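ActII protein (Streptomyces coelicolor, PDB 2OPT) is a TetR-like transcriptional repressor that probably binds DNA through a helix-turn-helix and also binds actinorhodin and its precursor (S)-DNPA. Local coordinates at residues L6-I11 against A45-R50; Q169-L174 against P191-D196. All coordinates share one frame; numbering follows the deposited sequence.

How the interactions relate
The two contacts lie far apart, on opposite sides of the centre of the chain: their own centres are 46 Å from each other, and about 29 Å separates their nearest atoms. They follow one another in sequence, interaction 1 closing before interaction 2 begins. Interaction 1 (6-11 with 45-50) packs the start of helix 8-22 against the end of helix 40-47 in the predicted DNA-binding domain. Interaction 2 (169-174 with 191-196) joins helix 164-175 to the short helix 189-194 in the C-terminal part of the TetR fold, where the second subunit comes close. The first therefore belongs to the probable DNA-binding end, the second to the region near the dimer partner.

Interaction 1 (L6-I11 against A45-R50); sequences LTQDRI and AHVGNR
His-46 lies across the start of helix 8-22, in contact with Leu-6, Gln-8 and Ile-11. Beyond its CB, CG sits 3.7 Å from CD1 of Ile-11, whose side chain crosses that of the histidine at about a right angle. Further along the ring, CD2 comes 3.8 Å from the backbone N of Gln-8, with an oblique approach. ND1 turns back to its own helix and is hydrogen-bonded to the carbonyl O of Ser-42, which would help to hold the ring's rotation. CE1 and, at the tip, NE2 lie 3.5 and 3.4 Å from Leu-6 O, the latter at too poor an angle for a hydrogen bond; Leu-6 CB is farther from CE1, and the Leu-6 carbonyl carbon stands over one ring face. Deeper in, Ile-11 and Val-47 meet tip to tip, with CG2 of Ile-11 3.7 Å from CG1 of Val-47. Leu-32 and Leu-36 of helix 29-36 also pack on Ile-11. At the outer margin Gln-8 reaches out with CG anti to its backbone N (chi1 -175°), and one water links the segments, accepting from Gln-8 NE2 at 2.7 Å and donating to His-46 O at 2.9 Å. Thr-7 OG1 caps the helix by accepting from Arg-10 N (3.1 Å). Such packing of the first helix on the end of helix 40-47, the probable recognition helix, is characteristic of the three-helix DNA-binding domain of TetR-family repressors.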
ATOM      1  N   LEU A   6     -28.906  20.107 -14.059  1.00 43.22           N
ATOM      2  CA  LEU A   6     -27.764  19.373 -13.600  1.00 40.34           C
ATOM      3  C   LEU A   6     -27.167  18.604 -14.745  1.00 38.33           C
ATOM      4  O   LEU A   6     -27.903  18.012 -15.573  1.00 37.62           O
ATOM      5  CB  LEU A   6     -28.258  18.363 -12.561  1.00 41.22           C
ATOM      6  CG  LEU A   6     -27.718  18.439 -11.130  1.00 43.46           C
ATOM      7  CD1 LEU A   6     -27.667  19.844 -10.545  1.00 41.79           C
ATOM      8  CD2 LEU A   6     -28.530  17.509 -10.288  1.00 46.24           C
ATOM      9  N   THR A   7     -25.841  18.555 -14.780  1.00 35.74           N
ATOM     10  CA  THR A   7     -25.090  17.603 -15.632  1.00 33.17           C
ATOM     11  C   THR A   7     -24.231  16.765 -14.676  1.00 33.47           C
ATOM     12  O   THR A   7     -23.982  17.145 -13.517  1.00 33.94           O
ATOM     13  CB  THR A   7     -24.135  18.320 -16.605  1.00 34.05           C
ATOM     14  OG1 THR A   7     -23.198  19.092 -15.850  1.00 30.82           O
ATOM     15  CG2 THR A   7     -24.870  19.278 -17.557  1.00 33.15           C
ATOM     16  N   GLN A   8     -23.792  15.621 -15.144  1.00 32.62           N
ATOM     17  CA  GLN A   8     -22.887  14.776 -14.381  1.00 32.41           C
ATOM     18  C   GLN A   8     -21.635  15.599 -14.006  1.00 30.60           C
ATOM     19  O   GLN A   8     -21.197  15.580 -12.871  1.00 29.37           O
ATOM     20  CB  GLN A   8     -22.470  13.618 -15.240  1.00 31.84           C
ATOM     21  CG  GLN A   8     -21.628  12.640 -14.479  1.00 35.50           C
ATOM     22  CD  GLN A   8     -21.191  11.511 -15.342  1.00 40.23           C
ATOM     23  OE1 GLN A   8     -20.055  11.494 -15.826  1.00 43.65           O
ATOM     24  NE2 GLN A   8     -22.093  10.565 -15.572  1.00 39.39           N
ATOM     25  N   ASP A   9     -21.064  16.320 -14.960  1.00 30.96           N
ATOM     26  CA  ASP A   9     -19.827  17.055 -14.673  1.00 32.22           C
ATOM     27  C   ASP A   9     -19.993  18.078 -13.564  1.00 31.36           C
ATOM     28  O   ASP A   9     -19.066  18.259 -12.767  1.00 32.52           O
ATOM     29  CB  ASP A   9     -19.241  17.751 -15.917  1.00 33.92           C
ATOM     30  CG  ASP A   9     -17.819  18.383 -15.643  1.00 37.20           C
ATOM     31  OD1 ASP A   9     -16.881  17.655 -15.142  1.00 36.94           O
ATOM     32  OD2 ASP A   9     -17.659  19.619 -15.935  1.00 41.92           O
ATOM     33  N   ARG A  10     -21.119  18.797 -13.534  1.00 30.12           N
ATOM     34  CA  ARG A  10     -21.257  19.926 -12.575  1.00 29.76           C
ATOM     35  C   ARG A  10     -21.376  19.275 -11.206  1.00 28.15           C
ATOM     36  O   ARG A  10     -20.892  19.752 -10.193  1.00 26.86           O
ATOM     37  CB  ARG A  10     -22.529  20.734 -12.877  1.00 29.53           C
ATOM     38  CG  ARG A  10     -23.011  21.642 -11.738  1.00 34.08           C
ATOM     39  CD  ARG A  10     -21.948  22.636 -11.298  1.00 35.45           C
ATOM     40  NE  ARG A  10     -21.560  23.523 -12.406  1.00 41.03           N
ATOM     41  CZ  ARG A  10     -20.367  24.115 -12.510  1.00 42.79           C
ATOM     42  NH1 ARG A  10     -20.106  24.931 -13.543  1.00 41.48           N
ATOM     43  NH2 ARG A  10     -19.443  23.888 -11.580  1.00 41.21           N
ATOM     44  N   ILE A  11     -22.076  18.184 -11.183  1.00 25.16           N
ATOM     45  CA  ILE A  11     -22.235  17.459  -9.942  1.00 26.85           C
ATOM     46  C   ILE A  11     -20.887  16.983  -9.366  1.00 26.02           C
ATOM     47  O   ILE A  11     -20.631  17.098  -8.174  1.00 25.29           O
ATOM     48  CB  ILE A  11     -23.144  16.208 -10.146  1.00 26.83           C
ATOM     49  CG1 ILE A  11     -24.618  16.585 -10.510  1.00 26.96           C
ATOM     50  CG2 ILE A  11     -23.114  15.264  -8.849  1.00 29.68           C
ATOM     51  CD1 ILE A  11     -25.499  15.272 -11.009  1.00 26.67           C
ATOM     52  N   ALA A  45     -30.578  10.175 -10.416  1.00 38.29           N
ATOM     53  CA  ALA A  45     -30.629   9.881 -11.872  1.00 38.42           C
ATOM     54  C   ALA A  45     -29.239  10.018 -12.538  1.00 37.43           C
ATOM     55  O   ALA A  45     -28.885   9.240 -13.421  1.00 37.77           O
ATOM     56  CB  ALA A  45     -31.604  10.799 -12.552  1.00 38.47           C
ATOM     57  N   HIS A  46     -28.454  10.996 -12.081  1.00 36.45           N
ATOM     58  CA  HIS A  46     -27.180  11.370 -12.701  1.00 36.65           C
ATOM     59  C   HIS A  46     -25.963  10.655 -12.181  1.00 37.71           C
ATOM     60  O   HIS A  46     -25.014  10.388 -12.968  1.00 38.66           O
ATOM     61  CB  HIS A  46     -26.911  12.879 -12.573  1.00 37.11           C
ATOM     62  CG  HIS A  46     -27.553  13.694 -13.650  1.00 35.90           C
ATOM     63  ND1 HIS A  46     -28.767  14.325 -13.484  1.00 38.42           N
ATOM     64  CD2 HIS A  46     -27.190  13.908 -14.931  1.00 36.51           C
ATOM     65  CE1 HIS A  46     -29.122  14.895 -14.622  1.00 38.15           C
ATOM     66  NE2 HIS A  46     -28.175  14.666 -15.508  1.00 37.06           N
ATOM     67  N   VAL A  47     -25.914  10.388 -10.876  1.00 37.64           N
ATOM     68  CA  VAL A  47     -24.665   9.840 -10.346  1.00 37.83           C
ATOM     69  C   VAL A  47     -24.802   8.638  -9.480  1.00 39.81           C
ATOM     70  O   VAL A  47     -23.747   8.096  -9.086  1.00 42.14           O
ATOM     71  CB  VAL A  47     -23.732  10.841  -9.605  1.00 36.67           C
ATOM     72  CG1 VAL A  47     -23.296  12.010 -10.534  1.00 34.81           C
ATOM     73  CG2 VAL A  47     -24.359  11.348  -8.321  1.00 37.31           C
ATOM     74  N   GLY A  48     -26.032   8.182  -9.214  1.00 39.04           N
ATOM     75  CA  GLY A  48     -26.228   6.953  -8.425  1.00 39.79           C
ATOM     76  C   GLY A  48     -26.017   7.205  -6.942  1.00 39.47           C
ATOM     77  O   GLY A  48     -26.196   8.329  -6.483  1.00 38.99           O
ATOM     78  N   ASN A  49     -25.636   6.160  -6.199  1.00 39.95           N
ATOM     79  CA  ASN A  49     -25.383   6.232  -4.755  1.00 38.55           C
ATOM     80  C   ASN A  49     -24.019   6.811  -4.422  1.00 37.67           C
ATOM     81  O   ASN A  49     -23.285   7.268  -5.313  1.00 35.27           O
ATOM     82  CB  ASN A  49     -25.568   4.848  -4.118  1.00 41.06           C
ATOM     83  CG  ASN A  49     -24.573   3.845  -4.616  1.00 41.55           C
ATOM     84  OD1 ASN A  49     -23.424   4.167  -4.872  1.00 41.47           O
ATOM     85  ND2 ASN A  49     -25.011   2.614  -4.768  1.00 46.37           N
ATOM     86  N   ARG A  50     -23.671   6.852  -3.135  1.00 37.77           N
ATOM     87  CA  ARG A  50     -22.439   7.545  -2.735  1.00 36.52           C
ATOM     88  C   ARG A  50     -21.239   6.813  -3.298  1.00 35.82           C
ATOM     89  O   ARG A  50     -20.293   7.420  -3.757  1.00 34.92           O
ATOM     90  CB  ARG A  50     -22.316   7.628  -1.208  1.00 38.94           C
ATOM     91  CG  ARG A  50     -21.189   8.531  -0.767  1.00 37.96           C
ATOM     92  CD  ARG A  50     -21.192   8.629   0.735  1.00 41.19           C
ATOM     93  NE  ARG A  50     -20.105   9.486   1.206  1.00 39.28           N
ATOM     94  CZ  ARG A  50     -18.980   9.012   1.725  1.00 39.19           C
ATOM     95  NH1 ARG A  50     -18.759   7.693   1.827  1.00 35.18           N
ATOM     96  NH2 ARG A  50     -18.084   9.855   2.131  1.00 38.23           N
TER
HETATM   97  O   HOH W   1     -24.739  10.557 -15.851  1.00 37.60           O

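Interaction 2 (Q169-L174 against P191-D196); sequences QLHGYL and PITSLD
Thr-193 projects toward helix 164-175 between Leu-170 and His-171, its two branches meeting different neighbours. The methyl CG2 lies 3.4 Å from His-171 CB, the two side chains crossing at about a right angle. That methyl also stands at the edge of the imidazole, in the ring plane, 3.9 Å from His-171 ND1. The hydroxyl branch turns to Leu-170, whose side chain it crosses obliquely, with OG1 3.6 Å from Leu-170 CG. OG1 is likewise near the backbone N of His-171, but the angle is too poor for a hydrogen bond. An alanine here, keeping only CB, would probably open a gap beside Leu-170 CG and leave His-171 CB and the imidazole edge without their methyl neighbour. In the C-terminal part of this TetR-type protein, the contact joins helix 164-175 to the short helix 189-194 that leads into helix 197-219, and Ala-132 of the second subunit packs on Pro-191 and Ile-192. Beside the threonine, Leu-174 and Ile-192 cross at about a right angle; CD1 of Leu-174, anti to CA (chi2 -167°), rests 4.1 Å from Ile-192 CG2. Ser-194 OG also lies near the histidine edge, though its hydrogen bond is to Gly-190 O in its own helix.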
ATOM      1  N   GLN A 169       9.719  11.280  19.388  1.00 82.03           N
ATOM      2  CA  GLN A 169       9.456  10.276  20.419  1.00 82.65           C
ATOM      3  C   GLN A 169      10.024   8.908  20.003  1.00 75.30           C
ATOM      4  O   GLN A 169      10.822   8.312  20.730  1.00 73.85           O
ATOM      5  CB  GLN A 169       7.948  10.156  20.682  1.00 89.54           C
ATOM      6  CG  GLN A 169       7.277  11.439  21.150  1.00 99.87           C
ATOM      7  CD  GLN A 169       7.039  11.482  22.652  1.00110.20           C
ATOM      8  OE1 GLN A 169       7.122  10.455  23.342  1.00111.23           O
ATOM      9  NE2 GLN A 169       6.728  12.676  23.169  1.00119.47           N
ATOM     10  N   LEU A 170       9.622   8.423  18.830  1.00 72.51           N
ATOM     11  CA  LEU A 170      10.151   7.162  18.280  1.00 67.48           C
ATOM     12  C   LEU A 170      11.672   7.230  18.038  1.00 64.19           C
ATOM     13  O   LEU A 170      12.405   6.288  18.369  1.00 62.28           O
ATOM     14  CB  LEU A 170       9.395   6.757  17.008  1.00 68.35           C
ATOM     15  CG  LEU A 170       9.659   5.384  16.373  1.00 66.74           C
ATOM     16  CD1 LEU A 170       9.584   4.257  17.407  1.00 67.02           C
ATOM     17  CD2 LEU A 170       8.702   5.128  15.226  1.00 70.29           C
ATOM     18  N   HIS A 171      12.139   8.354  17.496  1.00 64.91           N
ATOM     19  CA  HIS A 171      13.572   8.611  17.323  1.00 64.69           C
ATOM     20  C   HIS A 171      14.282   8.504  18.651  1.00 64.27           C
ATOM     21  O   HIS A 171      15.352   7.906  18.749  1.00 64.75           O
ATOM     22  CB  HIS A 171      13.815  10.002  16.727  1.00 68.81           C
ATOM     23  CG  HIS A 171      15.259  10.316  16.474  1.00 74.91           C
ATOM     24  ND1 HIS A 171      15.760  10.551  15.211  1.00 80.57           N
ATOM     25  CD2 HIS A 171      16.303  10.479  17.325  1.00 79.80           C
ATOM     26  CE1 HIS A 171      17.052  10.819  15.289  1.00 86.86           C
ATOM     27  NE2 HIS A 171      17.409  10.775  16.560  1.00 87.64           N
ATOM     28  N   GLY A 172      13.679   9.099  19.671  1.00 65.46           N
ATOM     29  CA  GLY A 172      14.275   9.175  20.992  1.00 67.17           C
ATOM     30  C   GLY A 172      14.197   7.861  21.718  1.00 64.25           C
ATOM     31  O   GLY A 172      15.063   7.545  22.516  1.00 67.02           O
ATOM     32  N   TYR A 173      13.148   7.089  21.459  1.00 60.48           N
ATOM     33  CA  TYR A 173      13.127   5.734  21.960  1.00 58.26           C
ATOM     34  C   TYR A 173      14.286   4.953  21.324  1.00 54.47           C
ATOM     35  O   TYR A 173      15.137   4.434  22.025  1.00 56.55           O
ATOM     36  CB  TYR A 173      11.799   5.060  21.654  1.00 57.61           C
ATOM     37  CG  TYR A 173      11.704   3.685  22.235  1.00 59.65           C
ATOM     38  CD1 TYR A 173      11.767   3.497  23.595  1.00 64.87           C
ATOM     39  CD2 TYR A 173      11.539   2.564  21.417  1.00 57.67           C
ATOM     40  CE1 TYR A 173      11.683   2.240  24.144  1.00 68.88           C
ATOM     41  CE2 TYR A 173      11.439   1.303  21.955  1.00 58.08           C
ATOM     42  CZ  TYR A 173      11.521   1.141  23.318  1.00 64.58           C
ATOM     43  OH  TYR A 173      11.441  -0.109  23.891  1.00 66.38           O
ATOM     44  N   LEU A 174      14.316   4.877  19.990  1.00 50.96           N
ATOM     45  CA  LEU A 174      15.326   4.108  19.282  1.00 48.55           C
ATOM     46  C   LEU A 174      16.719   4.597  19.640  1.00 52.96           C
ATOM     47  O   LEU A 174      17.565   3.807  20.042  1.00 54.80           O
ATOM     48  CB  LEU A 174      15.106   4.194  17.772  1.00 48.34           C
ATOM     49  CG  LEU A 174      13.932   3.448  17.157  1.00 44.88           C
ATOM     50  CD1 LEU A 174      14.111   3.406  15.615  1.00 47.94           C
ATOM     51  CD2 LEU A 174      13.760   2.043  17.748  1.00 36.52           C
ATOM     52  N   PRO A 191      17.190   7.621  10.081  1.00 55.63           N
ATOM     53  CA  PRO A 191      16.528   7.186   8.852  1.00 54.21           C
ATOM     54  C   PRO A 191      15.207   6.458   9.116  1.00 52.40           C
ATOM     55  O   PRO A 191      14.241   6.680   8.391  1.00 53.20           O
ATOM     56  CB  PRO A 191      17.550   6.219   8.236  1.00 52.72           C
ATOM     57  CG  PRO A 191      18.875   6.744   8.733  1.00 55.35           C
ATOM     58  CD  PRO A 191      18.583   7.139  10.145  1.00 54.87           C
ATOM     59  N   ILE A 192      15.167   5.598  10.134  1.00 52.29           N
ATOM     60  CA  ILE A 192      13.987   4.783  10.364  1.00 52.92           C
ATOM     61  C   ILE A 192      12.841   5.678  10.775  1.00 58.01           C
ATOM     62  O   ILE A 192      11.688   5.405  10.490  1.00 61.25           O
ATOM     63  CB  ILE A 192      14.231   3.696  11.438  1.00 53.34           C
ATOM     64  CG1 ILE A 192      15.325   2.737  10.971  1.00 48.93           C
ATOM     65  CG2 ILE A 192      12.939   2.959  11.756  1.00 55.95           C
ATOM     66  CD1 ILE A 192      15.779   1.702  12.054  1.00 50.76           C
ATOM     67  N   THR A 193      13.188   6.800  11.383  1.00 61.53           N
ATOM     68  CA  THR A 193      12.213   7.695  11.963  1.00 68.19           C
ATOM     69  C   THR A 193      12.025   8.968  11.128  1.00 69.80           C
ATOM     70  O   THR A 193      10.909   9.497  11.014  1.00 74.18           O
ATOM     71  CB  THR A 193      12.647   8.035  13.381  1.00 72.43           C
ATOM     72  OG1 THR A 193      12.029   7.114  14.281  1.00 75.92           O
ATOM     73  CG2 THR A 193      12.275   9.438  13.740  1.00 80.17           C
ATOM     74  N   SER A 194      13.130   9.443  10.550  1.00 68.36           N
ATOM     75  CA  SER A 194      13.170  10.735   9.882  1.00 70.41           C
ATOM     76  C   SER A 194      12.420  10.644   8.592  1.00 66.53           C
ATOM     77  O   SER A 194      11.385  11.275   8.442  1.00 69.65           O
ATOM     78  CB  SER A 194      14.628  11.223   9.621  1.00 71.82           C
ATOM     79  OG  SER A 194      15.405  11.381  10.829  1.00 76.03           O
ATOM     80  N   LEU A 195      12.913   9.795   7.700  1.00 61.28           N
ATOM     81  CA  LEU A 195      12.800  10.039   6.254  1.00 58.40           C
ATOM     82  C   LEU A 195      11.701  11.018   5.777  1.00 59.09           C
ATOM     83  O   LEU A 195      10.502  10.734   5.884  1.00 61.00           O
ATOM     84  CB  LEU A 195      12.852   8.734   5.430  1.00 55.63           C
ATOM     85  CG  LEU A 195      14.306   8.323   5.129  1.00 56.89           C
ATOM     86  CD1 LEU A 195      14.410   7.286   4.028  1.00 53.90           C
ATOM     87  CD2 LEU A 195      15.209   9.565   4.802  1.00 56.18           C
ATOM     88  N   ASP A 196      12.106  12.159   5.225  1.00 58.80           N
ATOM     89  CA  ASP A 196      11.101  13.038   4.688  1.00 58.67           C
ATOM     90  C   ASP A 196      10.437  12.378   3.506  1.00 53.15           C
ATOM     91  O   ASP A 196      11.046  11.538   2.841  1.00 49.83           O
ATOM     92  CB  ASP A 196      11.644  14.417   4.353  1.00 63.32           C
ATOM     93  CG  ASP A 196      12.704  14.393   3.286  1.00 64.44           C
ATOM     94  OD1 ASP A 196      13.809  13.881   3.565  1.00 68.28           O
ATOM     95  OD2 ASP A 196      12.440  14.933   2.198  1.00 66.08           O
TER